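Local coordinates for protein 2,3-dihydroxybenzoate-AMP ligase (Bacillus subtilis, PDB 1MDB) that belongs to the ANL clan of AMP-binding enzymes and holds 2,3-dihydroxy-benzoic acid and adenosine monophosphate in the model, at residues A[41-46]-A[245-250]; A[207-212]-A[358-363]; A[216-221]-A[239-244]. All blocks are in the same frame, centred on the assembly; numbering follows the deposited sequence.

All three contacts lie in the large AMP-binding part of the chain. Interactions 1 and 3, their centres about 11 Å apart, share helix 242-248; interactions 2 and 3, centres about 13 Å apart, share helix 204-218; these two helices pack on each other. Interaction 1 joins the C-terminal end of helix 242-248 to strand 42-46 of the nine-stranded mixed sheet, and interaction 2 uses an earlier turn of helix 204-218 than interaction 3. Along the chain interaction 3 is nested inside the loops closed by both others, whose segments alternate. Helix 242-248 thus packs on the sheet at its C-terminal end, while S240, just before it, lines the 2,3-dihydroxy-benzoic acid pocket.

Interaction 1 (A[41-46]-A[245-250]); sequences RIAITC and GVLYAG
A Schellman motif closes helix 242-248 at G250, and R41, just ahead of strand 42-46 in the mixed sheet, reaches over to this helix end. G250 turns the backbone with positive phi (79°), and its carbonyl O accepts a hydrogen bond from R41 NH1 at 3.1 Å. The bond is bent at the hydrogen (146°); its acceptor lies close to the guanidinium plane, at the edge, while the donor is tilted from the plane of the G250 carbonyl. An extended run from CG to NE carries the guanidinium out to this place, where Y38 also makes a cation-pi contact with R41. Within the strand the contact turns apolar: L247 points its CD2 branch at A43, meeting the A43 CB at 4.1 Å and the A43 carbonyl O at 3.9 Å. A43 and I44 form a classic beta bulge opposite W51 of strand 49-52, and A43 also bonds through its backbone to V253 of strand 252-255, so the strand facing L247 is held on two sides. F89 of helix 86-98 packs on L247 as well. A water completes the polar end, accepting from R41 NH1 at 2.7 Å and donating to A249 O at 2.9 Å.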
ATOM      1  N   ARG A  41      16.501 -22.008  -5.406  1.00 33.44           N
ATOM      2  CA  ARG A  41      15.604 -21.629  -4.319  1.00 34.05           C
ATOM      3  C   ARG A  41      14.253 -21.245  -4.894  1.00 34.83           C
ATOM      4  O   ARG A  41      14.174 -20.644  -5.967  1.00 34.42           O
ATOM      5  CB  ARG A  41      16.116 -20.420  -3.549  1.00 36.40           C
ATOM      6  CG  ARG A  41      17.326 -20.643  -2.697  1.00 36.78           C
ATOM      7  CD  ARG A  41      17.521 -19.417  -1.818  1.00 35.09           C
ATOM      8  NE  ARG A  41      18.860 -19.375  -1.255  1.00 33.85           N
ATOM      9  CZ  ARG A  41      19.328 -18.379  -0.514  1.00 35.32           C
ATOM     10  NH1 ARG A  41      18.562 -17.335  -0.243  1.00 34.90           N
ATOM     11  NH2 ARG A  41      20.570 -18.428  -0.053  1.00 38.24           N
ATOM     12  N   ILE A  42      13.195 -21.592  -4.172  1.00 34.42           N
ATOM     13  CA  ILE A  42      11.847 -21.251  -4.581  1.00 34.66           C
ATOM     14  C   ILE A  42      11.638 -19.778  -4.210  1.00 36.25           C
ATOM     15  O   ILE A  42      11.827 -19.383  -3.056  1.00 37.32           O
ATOM     16  CB  ILE A  42      10.834 -22.134  -3.854  1.00 34.40           C
ATOM     17  CG1 ILE A  42      11.144 -23.603  -4.166  1.00 36.98           C
ATOM     18  CG2 ILE A  42       9.416 -21.792  -4.283  1.00 33.90           C
ATOM     19  CD1 ILE A  42      11.146 -23.939  -5.666  1.00 35.78           C
ATOM     20  N   ALA A  43      11.284 -18.964  -5.201  1.00 35.81           N
ATOM     21  CA  ALA A  43      11.069 -17.533  -4.982  1.00 33.18           C
ATOM     22  C   ALA A  43       9.595 -17.224  -4.809  1.00 32.36           C
ATOM     23  O   ALA A  43       9.217 -16.360  -4.013  1.00 32.10           O
ATOM     24  CB  ALA A  43      11.621 -16.731  -6.161  1.00 31.86           C
ATOM     25  N   ILE A  44       8.767 -17.945  -5.554  1.00 30.39           N
ATOM     26  CA  ILE A  44       7.333 -17.729  -5.521  1.00 31.12           C
ATOM     27  C   ILE A  44       6.535 -19.017  -5.430  1.00 30.14           C
ATOM     28  O   ILE A  44       6.820 -19.987  -6.132  1.00 31.53           O
ATOM     29  CB  ILE A  44       6.885 -16.997  -6.792  1.00 31.63           C
ATOM     30  CG1 ILE A  44       7.659 -15.688  -6.932  1.00 32.63           C
ATOM     31  CG2 ILE A  44       5.386 -16.785  -6.768  1.00 30.42           C
ATOM     32  CD1 ILE A  44       7.604 -15.114  -8.330  1.00 37.47           C
ATOM     33  N   THR A  45       5.526 -19.012  -4.571  1.00 29.11           N
ATOM     34  CA  THR A  45       4.652 -20.158  -4.400  1.00 30.39           C
ATOM     35  C   THR A  45       3.216 -19.709  -4.606  1.00 32.30           C
ATOM     36  O   THR A  45       2.796 -18.684  -4.068  1.00 32.18           O
ATOM     37  CB  THR A  45       4.788 -20.758  -3.001  1.00 30.30           C
ATOM     38  OG1 THR A  45       6.086 -21.343  -2.867  1.00 27.57           O
ATOM     39  CG2 THR A  45       3.718 -21.811  -2.768  1.00 31.07           C
ATOM     40  N   CYS A  46       2.465 -20.479  -5.381  1.00 32.56           N
ATOM     41  CA  CYS A  46       1.076 -20.146  -5.657  1.00 36.15           C
ATOM     42  C   CYS A  46       0.297 -21.445  -5.823  1.00 38.26           C
ATOM     43  O   CYS A  46       0.424 -22.132  -6.842  1.00 38.02           O
ATOM     44  CB  CYS A  46       0.984 -19.302  -6.930  1.00 34.80           C
ATOM     45  SG  CYS A  46      -0.644 -18.633  -7.231  1.00 40.03           S
ATOM     46  N   GLY A 245      10.704  -6.946  -1.502  1.00 31.42           N
ATOM     47  CA  GLY A 245      11.709  -6.923  -0.452  1.00 31.09           C
ATOM     48  C   GLY A 245      12.146  -8.354  -0.163  1.00 29.06           C
ATOM     49  O   GLY A 245      13.328  -8.628   0.040  1.00 28.91           O
ATOM     50  N   VAL A 246      11.180  -9.267  -0.166  1.00 28.12           N
ATOM     51  CA  VAL A 246      11.443 -10.681   0.091  1.00 29.09           C
ATOM     52  C   VAL A 246      12.344 -11.303  -0.984  1.00 30.18           C
ATOM     53  O   VAL A 246      13.159 -12.174  -0.685  1.00 31.06           O
ATOM     54  CB  VAL A 246      10.105 -11.478   0.205  1.00 28.65           C
ATOM     55  CG1 VAL A 246      10.375 -12.968   0.429  1.00 27.25           C
ATOM     56  CG2 VAL A 246       9.284 -10.932   1.368  1.00 28.67           C
ATOM     57  N   LEU A 247      12.217 -10.848  -2.227  1.00 30.20           N
ATOM     58  CA  LEU A 247      13.044 -11.385  -3.303  1.00 30.88           C
ATOM     59  C   LEU A 247      14.429 -10.767  -3.171  1.00 31.80           C
ATOM     60  O   LEU A 247      15.425 -11.378  -3.529  1.00 30.54           O
ATOM     61  CB  LEU A 247      12.471 -11.033  -4.683  1.00 31.25           C
ATOM     62  CG  LEU A 247      11.053 -11.451  -5.081  1.00 32.75           C
ATOM     63  CD1 LEU A 247      10.820 -11.035  -6.524  1.00 34.36           C
ATOM     64  CD2 LEU A 247      10.852 -12.945  -4.926  1.00 32.83           C
ATOM     65  N   TYR A 248      14.479  -9.544  -2.651  1.00 32.46           N
ATOM     66  CA  TYR A 248      15.748  -8.857  -2.467  1.00 32.47           C
ATOM     67  C   TYR A 248      16.608  -9.651  -1.489  1.00 33.77           C
ATOM     68  O   TYR A 248      17.817  -9.788  -1.679  1.00 34.72           O
ATOM     69  CB  TYR A 248      15.521  -7.449  -1.902  1.00 32.34           C
ATOM     70  CG  TYR A 248      16.799  -6.647  -1.699  1.00 32.81           C
ATOM     71  CD1 TYR A 248      17.219  -5.710  -2.647  1.00 33.76           C
ATOM     72  CD2 TYR A 248      17.597  -6.844  -0.569  1.00 33.75           C
ATOM     73  CE1 TYR A 248      18.399  -4.989  -2.475  1.00 32.39           C
ATOM     74  CE2 TYR A 248      18.777  -6.128  -0.383  1.00 33.62           C
ATOM     75  CZ  TYR A 248      19.172  -5.201  -1.337  1.00 35.90           C
ATOM     76  OH  TYR A 248      20.321  -4.468  -1.137  1.00 34.87           O
ATOM     77  N   ALA A 249      15.967 -10.166  -0.447  1.00 33.69           N
ATOM     78  CA  ALA A 249      16.653 -10.915   0.601  1.00 36.13           C
ATOM     79  C   ALA A 249      16.810 -12.404   0.335  1.00 34.89           C
ATOM     80  O   ALA A 249      17.367 -13.118   1.163  1.00 36.23           O
ATOM     81  CB  ALA A 249      15.935 -10.709   1.939  1.00 35.75           C
ATOM     82  N   GLY A 250      16.301 -12.873  -0.799  1.00 34.64           N
ATOM     83  CA  GLY A 250      16.416 -14.280  -1.134  1.00 33.21           C
ATOM     84  C   GLY A 250      15.416 -15.171  -0.432  1.00 33.71           C
ATOM     85  O   GLY A 250      15.604 -16.384  -0.364  1.00 34.87           O
TER
HETATM   86  O   HOH W   1      19.455 -15.048   0.816  1.00 32.85           O

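Interaction 2 (A[207-212]-A[358-363]); sequences YIYSLK and SPYDES
S358 OG is gripped by two groups: the phenol OH of Y209, 2.8 Å from S358 OG, and the backbone N of Y360, which donates to S358 OG over 3.0 Å. The Y360 bond makes an ST turn, with an N-H...O angle of 154°. Y209 stands out from its helix with CG anti to the backbone N (chi1 174°), which sends the ring toward the turn, and S358 OG sits at the edge of that ring, in its plane. The serine CB comes along with its hydroxyl, 3.4 Å from Y209 OH. P359 adds an apolar neighbour through its ring carbon CD, 3.7 Å from Y209 OH, while the Y360 ring meets the same phenol oxygen more loosely with its edge. Residues S358 to D361 form a type I beta turn, closed by D361 N to S358 O and braced by S358 N, which donates to D361 OD2 at 3.1 Å, on the anti side of the carboxylate but well out of its plane. That OD2 also bonds Y387 OH, tying the turn to a second loop. The contact therefore joins the middle of helix 204-218, whose other flanks pack on helices 27-38 and 242-248, to the turn that leads into strand 362-366, an outermost strand of the four-stranded antiparallel sheet.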
ATOM      1  N   TYR A 207      14.092   3.202  -5.348  1.00 31.37           N
ATOM      2  CA  TYR A 207      13.191   2.145  -4.872  1.00 30.35           C
ATOM      3  C   TYR A 207      13.966   0.982  -4.264  1.00 31.37           C
ATOM      4  O   TYR A 207      13.623   0.490  -3.191  1.00 30.19           O
ATOM      5  CB  TYR A 207      12.301   1.611  -5.995  1.00 31.29           C
ATOM      6  CG  TYR A 207      10.964   1.073  -5.497  1.00 30.46           C
ATOM      7  CD1 TYR A 207      10.041   1.920  -4.885  1.00 31.54           C
ATOM      8  CD2 TYR A 207      10.618  -0.266  -5.652  1.00 30.91           C
ATOM      9  CE1 TYR A 207       8.807   1.451  -4.445  1.00 34.13           C
ATOM     10  CE2 TYR A 207       9.378  -0.750  -5.213  1.00 32.28           C
ATOM     11  CZ  TYR A 207       8.479   0.117  -4.612  1.00 33.07           C
ATOM     12  OH  TYR A 207       7.251  -0.331  -4.176  1.00 32.91           O
ATOM     13  N   ILE A 208      15.011   0.533  -4.948  1.00 31.11           N
ATOM     14  CA  ILE A 208      15.792  -0.571  -4.421  1.00 31.48           C
ATOM     15  C   ILE A 208      16.366  -0.194  -3.042  1.00 30.97           C
ATOM     16  O   ILE A 208      16.481  -1.038  -2.152  1.00 29.53           O
ATOM     17  CB  ILE A 208      16.887  -0.990  -5.436  1.00 31.56           C
ATOM     18  CG1 ILE A 208      16.197  -1.498  -6.715  1.00 30.00           C
ATOM     19  CG2 ILE A 208      17.770  -2.085  -4.836  1.00 29.04           C
ATOM     20  CD1 ILE A 208      17.125  -1.847  -7.860  1.00 28.55           C
ATOM     21  N   TYR A 209      16.693   1.080  -2.846  1.00 30.89           N
ATOM     22  CA  TYR A 209      17.183   1.504  -1.535  1.00 30.61           C
ATOM     23  C   TYR A 209      16.074   1.287  -0.500  1.00 31.13           C
ATOM     24  O   TYR A 209      16.325   0.761   0.592  1.00 31.71           O
ATOM     25  CB  TYR A 209      17.579   2.980  -1.530  1.00 29.61           C
ATOM     26  CG  TYR A 209      17.956   3.468  -0.150  1.00 33.92           C
ATOM     27  CD1 TYR A 209      19.025   2.893   0.542  1.00 34.15           C
ATOM     28  CD2 TYR A 209      17.221   4.474   0.486  1.00 32.79           C
ATOM     29  CE1 TYR A 209      19.352   3.303   1.833  1.00 36.77           C
ATOM     30  CE2 TYR A 209      17.543   4.895   1.782  1.00 35.91           C
ATOM     31  CZ  TYR A 209      18.609   4.303   2.448  1.00 37.30           C
ATOM     32  OH  TYR A 209      18.932   4.696   3.730  1.00 40.93           O
ATOM     33  N   SER A 210      14.846   1.690  -0.836  1.00 30.30           N
ATOM     34  CA  SER A 210      13.723   1.502   0.087  1.00 29.64           C
ATOM     35  C   SER A 210      13.561   0.013   0.418  1.00 30.72           C
ATOM     36  O   SER A 210      13.180  -0.341   1.535  1.00 28.87           O
ATOM     37  CB  SER A 210      12.418   2.041  -0.514  1.00 30.69           C
ATOM     38  OG  SER A 210      11.788   1.076  -1.343  1.00 30.52           O
ATOM     39  N   LEU A 211      13.844  -0.857  -0.555  1.00 30.17           N
ATOM     40  CA  LEU A 211      13.745  -2.300  -0.335  1.00 30.93           C
ATOM     41  C   LEU A 211      14.858  -2.798   0.612  1.00 31.85           C
ATOM     42  O   LEU A 211      14.610  -3.612   1.507  1.00 32.18           O
ATOM     43  CB  LEU A 211      13.827  -3.047  -1.675  1.00 30.51           C
ATOM     44  CG  LEU A 211      12.694  -2.806  -2.685  1.00 33.21           C
ATOM     45  CD1 LEU A 211      12.991  -3.550  -3.987  1.00 32.03           C
ATOM     46  CD2 LEU A 211      11.364  -3.279  -2.094  1.00 28.80           C
ATOM     47  N   LYS A 212      16.077  -2.302   0.417  1.00 33.26           N
ATOM     48  CA  LYS A 212      17.207  -2.699   1.252  1.00 34.60           C
ATOM     49  C   LYS A 212      17.003  -2.295   2.704  1.00 33.90           C
ATOM     50  O   LYS A 212      17.334  -3.048   3.615  1.00 33.83           O
ATOM     51  CB  LYS A 212      18.510  -2.070   0.746  1.00 37.19           C
ATOM     52  CG  LYS A 212      19.760  -2.758   1.296  1.00 41.58           C
ATOM     53  CD  LYS A 212      21.025  -1.935   1.080  1.00 44.96           C
ATOM     54  CE  LYS A 212      21.088  -0.771   2.053  1.00 49.29           C
ATOM     55  NZ  LYS A 212      22.340   0.033   1.906  1.00 53.25           N
ATOM     56  N   SER A 358      15.057   5.134   7.159  1.00 40.28           N
ATOM     57  CA  SER A 358      16.356   5.596   6.675  1.00 41.79           C
ATOM     58  C   SER A 358      16.963   6.677   7.554  1.00 43.34           C
ATOM     59  O   SER A 358      16.252   7.532   8.075  1.00 42.84           O
ATOM     60  CB  SER A 358      16.230   6.145   5.257  1.00 42.58           C
ATOM     61  OG  SER A 358      17.431   6.780   4.853  1.00 43.33           O
ATOM     62  N   PRO A 359      18.295   6.652   7.726  1.00 44.66           N
ATOM     63  CA  PRO A 359      18.992   7.647   8.548  1.00 44.42           C
ATOM     64  C   PRO A 359      18.918   9.003   7.861  1.00 44.07           C
ATOM     65  O   PRO A 359      19.105  10.042   8.491  1.00 43.61           O
ATOM     66  CB  PRO A 359      20.429   7.126   8.584  1.00 45.36           C
ATOM     67  CG  PRO A 359      20.278   5.654   8.358  1.00 47.25           C
ATOM     68  CD  PRO A 359      19.231   5.606   7.279  1.00 45.37           C
ATOM     69  N   TYR A 360      18.645   8.981   6.559  1.00 42.71           N
ATOM     70  CA  TYR A 360      18.572  10.209   5.789  1.00 43.26           C
ATOM     71  C   TYR A 360      17.158  10.738   5.547  1.00 42.26           C
ATOM     72  O   TYR A 360      16.982  11.742   4.855  1.00 39.40           O
ATOM     73  CB  TYR A 360      19.312  10.031   4.463  1.00 46.67           C
ATOM     74  CG  TYR A 360      20.742   9.565   4.639  1.00 51.38           C
ATOM     75  CD1 TYR A 360      21.050   8.206   4.711  1.00 54.65           C
ATOM     76  CD2 TYR A 360      21.788  10.483   4.755  1.00 53.93           C
ATOM     77  CE1 TYR A 360      22.364   7.769   4.891  1.00 56.18           C
ATOM     78  CE2 TYR A 360      23.105  10.059   4.937  1.00 54.95           C
ATOM     79  CZ  TYR A 360      23.385   8.700   5.004  1.00 57.30           C
ATOM     80  OH  TYR A 360      24.682   8.268   5.184  1.00 58.63           O
ATOM     81  N   ASP A 361      16.155  10.060   6.105  1.00 41.43           N
ATOM     82  CA  ASP A 361      14.772  10.515   5.976  1.00 40.68           C
ATOM     83  C   ASP A 361      14.624  11.761   6.850  1.00 41.37           C
ATOM     84  O   ASP A 361      14.955  11.737   8.030  1.00 40.39           O
ATOM     85  CB  ASP A 361      13.778   9.454   6.478  1.00 38.37           C
ATOM     86  CG  ASP A 361      13.386   8.444   5.402  1.00 36.77           C
ATOM     87  OD1 ASP A 361      13.113   8.863   4.261  1.00 36.27           O
ATOM     88  OD2 ASP A 361      13.333   7.230   5.707  1.00 33.32           O
ATOM     89  N   GLU A 362      14.138  12.849   6.268  1.00 42.37           N
ATOM     90  CA  GLU A 362      13.932  14.083   7.014  1.00 43.12           C
ATOM     91  C   GLU A 362      12.442  14.288   7.271  1.00 44.43           C
ATOM     92  O   GLU A 362      11.633  14.244   6.342  1.00 42.55           O
ATOM     93  CB  GLU A 362      14.468  15.272   6.226  1.00 44.33           C
ATOM     94  CG  GLU A 362      15.966  15.429   6.270  1.00 45.56           C
ATOM     95  CD  GLU A 362      16.445  16.475   5.292  1.00 46.46           C
ATOM     96  OE1 GLU A 362      16.597  16.146   4.095  1.00 46.39           O
ATOM     97  OE2 GLU A 362      16.654  17.632   5.719  1.00 46.82           O
ATOM     98  N   SER A 363      12.084  14.513   8.530  1.00 44.54           N
ATOM     99  CA  SER A 363      10.697  14.732   8.893  1.00 46.06           C
ATOM    100  C   SER A 363      10.500  16.067   9.602  1.00 47.21           C
ATOM    101  O   SER A 363      11.323  16.483  10.418  1.00 46.10           O
ATOM    102  CB  SER A 363      10.199  13.600   9.796  1.00 49.03           C
ATOM    103  OG  SER A 363      10.038  12.395   9.066  1.00 51.43           O
TER

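Interaction 3 (A[216-221]-A[239-244]); sequences EVCWLD and SSPGVL. With DBH (2,3-dihydroxy-benzoic acid), chain E.
A cis peptide bond precedes P241, and the ring of P241 is the part of 239-244 that meets C218 and L220. These two side chains receive the ring on different atoms. C218 SG touches P241 CD at 3.7 Å, while L220 brings its CD1 branch to the CB-CG edge of the ring. L220 CD1 lies 3.5 Å from P241 CB, a close carbon-carbon approach. It is equally 3.5 Å from P241 CG. The L220 and P241 side chains cross at a slant. C218 SG and L220 CG both lie anti to their carbonyl carbons (chi1 -63° and -62°), and between them W219 with positive phi ends the helix in a Schellman motif; the chain reversal at W219 probably helps bring both side chains to the same proline. S214 of helix 204-218 and Q304 of strand 302-306 also pack on P241; the side-chain amide NE2 of Q304 bonds the carbonyl O of S240. S240 points away from 216-221, and S240 OG is hydrogen-bonded to O6 of 2,3-dihydroxy-benzoic acid at 2.6 Å. N235 ND2 bonds the same ligand. Here the proline-backed loop between two helices forms part of the wall of the 2,3-dihydroxy-benzoic acid pocket in this member of the AMP-binding enzyme family.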
ATOM      1  N   GLU A 216      16.481  -4.823   6.010  1.00 33.66           N
ATOM      2  CA  GLU A 216      17.263  -4.711   7.232  1.00 35.90           C
ATOM      3  C   GLU A 216      16.373  -4.436   8.443  1.00 36.32           C
ATOM      4  O   GLU A 216      16.462  -5.136   9.451  1.00 36.30           O
ATOM      5  CB  GLU A 216      18.311  -3.613   7.067  1.00 36.69           C
ATOM      6  CG  GLU A 216      19.361  -3.955   6.020  1.00 36.90           C
ATOM      7  CD  GLU A 216      20.221  -2.773   5.640  1.00 37.80           C
ATOM      8  OE1 GLU A 216      21.193  -2.965   4.883  1.00 39.28           O
ATOM      9  OE2 GLU A 216      19.924  -1.646   6.089  1.00 41.11           O
ATOM     10  N   VAL A 217      15.498  -3.439   8.343  1.00 36.10           N
ATOM     11  CA  VAL A 217      14.601  -3.118   9.455  1.00 36.10           C
ATOM     12  C   VAL A 217      13.632  -4.256   9.795  1.00 35.57           C
ATOM     13  O   VAL A 217      13.229  -4.400  10.942  1.00 36.38           O
ATOM     14  CB  VAL A 217      13.757  -1.851   9.166  1.00 35.93           C
ATOM     15  CG1 VAL A 217      12.798  -1.589  10.320  1.00 35.56           C
ATOM     16  CG2 VAL A 217      14.658  -0.658   8.970  1.00 36.27           C
ATOM     17  N   CYS A 218      13.264  -5.067   8.807  1.00 33.40           N
ATOM     18  CA  CYS A 218      12.320  -6.155   9.048  1.00 32.31           C
ATOM     19  C   CYS A 218      12.958  -7.544   9.226  1.00 32.79           C
ATOM     20  O   CYS A 218      12.259  -8.546   9.360  1.00 31.95           O
ATOM     21  CB  CYS A 218      11.275  -6.184   7.920  1.00 34.14           C
ATOM     22  SG  CYS A 218      10.252  -4.667   7.827  1.00 30.87           S
ATOM     23  N   TRP A 219      14.286  -7.591   9.223  1.00 32.27           N
ATOM     24  CA  TRP A 219      15.030  -8.833   9.413  1.00 33.24           C
ATOM     25  C   TRP A 219      14.711  -9.948   8.408  1.00 32.49           C
ATOM     26  O   TRP A 219      14.630 -11.115   8.790  1.00 32.85           O
ATOM     27  CB  TRP A 219      14.810  -9.365  10.843  1.00 31.69           C
ATOM     28  CG  TRP A 219      15.210  -8.405  11.935  1.00 33.05           C
ATOM     29  CD1 TRP A 219      15.838  -7.203  11.783  1.00 33.49           C
ATOM     30  CD2 TRP A 219      14.980  -8.558  13.345  1.00 33.94           C
ATOM     31  NE1 TRP A 219      16.009  -6.595  13.005  1.00 32.93           N
ATOM     32  CE2 TRP A 219      15.491  -7.406  13.981  1.00 34.78           C
ATOM     33  CE3 TRP A 219      14.390  -9.560  14.131  1.00 35.79           C
ATOM     34  CZ2 TRP A 219      15.425  -7.224  15.369  1.00 34.63           C
ATOM     35  CZ3 TRP A 219      14.327  -9.380  15.512  1.00 35.61           C
ATOM     36  CH2 TRP A 219      14.844  -8.218  16.114  1.00 36.13           C
ATOM     37  N   LEU A 220      14.538  -9.606   7.137  1.00 31.00           N
ATOM     38  CA  LEU A 220      14.239 -10.633   6.142  1.00 32.69           C
ATOM     39  C   LEU A 220      15.504 -11.369   5.701  1.00 33.92           C
ATOM     40  O   LEU A 220      16.574 -10.767   5.577  1.00 33.86           O
ATOM     41  CB  LEU A 220      13.579 -10.028   4.896  1.00 30.43           C
ATOM     42  CG  LEU A 220      12.231  -9.312   5.005  1.00 30.74           C
ATOM     43  CD1 LEU A 220      11.681  -9.096   3.592  1.00 25.58           C
ATOM     44  CD2 LEU A 220      11.257 -10.137   5.838  1.00 27.00           C
ATOM     45  N   ASP A 221      15.381 -12.672   5.464  1.00 34.27           N
ATOM     46  CA  ASP A 221      16.513 -13.456   4.996  1.00 35.25           C
ATOM     47  C   ASP A 221      16.051 -14.693   4.249  1.00 35.88           C
ATOM     48  O   ASP A 221      14.869 -14.839   3.942  1.00 35.54           O
ATOM     49  CB  ASP A 221      17.428 -13.864   6.154  1.00 36.06           C
ATOM     50  CG  ASP A 221      16.716 -14.679   7.208  1.00 37.39           C
ATOM     51  OD1 ASP A 221      15.761 -15.409   6.871  1.00 38.28           O
ATOM     52  OD2 ASP A 221      17.135 -14.604   8.384  1.00 39.86           O
ATOM     53  N   SER A 239       6.598  -3.471  -1.334  1.00 23.43           N
ATOM     54  CA  SER A 239       7.932  -3.036  -0.913  1.00 25.76           C
ATOM     55  C   SER A 239       8.203  -2.705   0.559  1.00 25.47           C
ATOM     56  O   SER A 239       9.315  -2.274   0.885  1.00 25.65           O
ATOM     57  CB  SER A 239       8.303  -1.795  -1.721  1.00 28.97           C
ATOM     58  OG  SER A 239       7.525  -0.692  -1.279  1.00 27.87           O
ATOM     59  N   SER A 240       7.238  -2.898   1.451  1.00 23.62           N
ATOM     60  CA  SER A 240       7.482  -2.541   2.851  1.00 25.51           C
ATOM     61  C   SER A 240       7.335  -3.651   3.887  1.00 26.40           C
ATOM     62  O   SER A 240       6.497  -3.553   4.786  1.00 26.18           O
ATOM     63  CB  SER A 240       6.567  -1.377   3.248  1.00 24.99           C
ATOM     64  OG  SER A 240       6.704  -0.280   2.356  1.00 21.38           O
ATOM     65  N   PRO A 241       8.145  -4.725   3.785  1.00 27.20           N
ATOM     66  CA  PRO A 241       9.173  -4.990   2.769  1.00 26.23           C
ATOM     67  C   PRO A 241       8.548  -5.535   1.481  1.00 26.03           C
ATOM     68  O   PRO A 241       9.130  -5.431   0.400  1.00 27.28           O
ATOM     69  CB  PRO A 241      10.078  -6.010   3.464  1.00 26.99           C
ATOM     70  CG  PRO A 241       9.109  -6.776   4.317  1.00 25.22           C
ATOM     71  CD  PRO A 241       8.273  -5.674   4.909  1.00 26.08           C
ATOM     72  N   GLY A 242       7.367  -6.126   1.614  1.00 24.04           N
ATOM     73  CA  GLY A 242       6.652  -6.645   0.460  1.00 26.83           C
ATOM     74  C   GLY A 242       7.235  -7.845  -0.271  1.00 26.85           C
ATOM     75  O   GLY A 242       8.210  -8.464   0.171  1.00 27.66           O
ATOM     76  N   VAL A 243       6.621  -8.177  -1.402  1.00 27.43           N
ATOM     77  CA  VAL A 243       7.066  -9.306  -2.211  1.00 26.87           C
ATOM     78  C   VAL A 243       8.442  -9.013  -2.818  1.00 28.88           C
ATOM     79  O   VAL A 243       9.293  -9.906  -2.925  1.00 30.24           O
ATOM     80  CB  VAL A 243       6.034  -9.628  -3.329  1.00 26.38           C
ATOM     81  CG1 VAL A 243       4.718 -10.097  -2.701  1.00 26.55           C
ATOM     82  CG2 VAL A 243       5.769  -8.390  -4.189  1.00 25.76           C
ATOM     83  N   LEU A 244       8.670  -7.760  -3.197  1.00 27.28           N
ATOM     84  CA  LEU A 244       9.948  -7.373  -3.779  1.00 28.26           C
ATOM     85  C   LEU A 244      11.051  -7.332  -2.726  1.00 29.92           C
ATOM     86  O   LEU A 244      12.210  -7.628  -3.021  1.00 30.73           O
ATOM     87  CB  LEU A 244       9.829  -6.013  -4.485  1.00 26.46           C
ATOM     88  CG  LEU A 244       8.823  -5.988  -5.650  1.00 24.97           C
ATOM     89  CD1 LEU A 244       8.989  -4.688  -6.412  1.00 24.96           C
ATOM     90  CD2 LEU A 244       9.055  -7.191  -6.600  1.00 24.43           C
TER
HETATM   91  C21 DBH E 601       0.226   3.179   2.234  1.00 37.74           C
HETATM   92  O9  DBH E 601      -0.967   3.334   2.823  1.00 41.58           O
HETATM   93  C18 DBH E 601       1.331   2.392   2.839  1.00 38.15           C
HETATM   94  C15 DBH E 601       1.119   1.699   4.069  1.00 36.66           C
HETATM   95  C12 DBH E 601       2.163   0.964   4.666  1.00 35.53           C
HETATM   96  C3  DBH E 601       2.613   2.339   2.206  1.00 38.44           C
HETATM   97  O3  DBH E 601       2.886   2.996   0.990  1.00 34.01           O
HETATM   98  C6  DBH E 601       3.654   1.604   2.809  1.00 36.87           C
HETATM   99  C9  DBH E 601       3.441   0.921   4.030  1.00 37.26           C
HETATM  100  O6  DBH E 601       4.891   1.555   2.208  1.00 43.05           O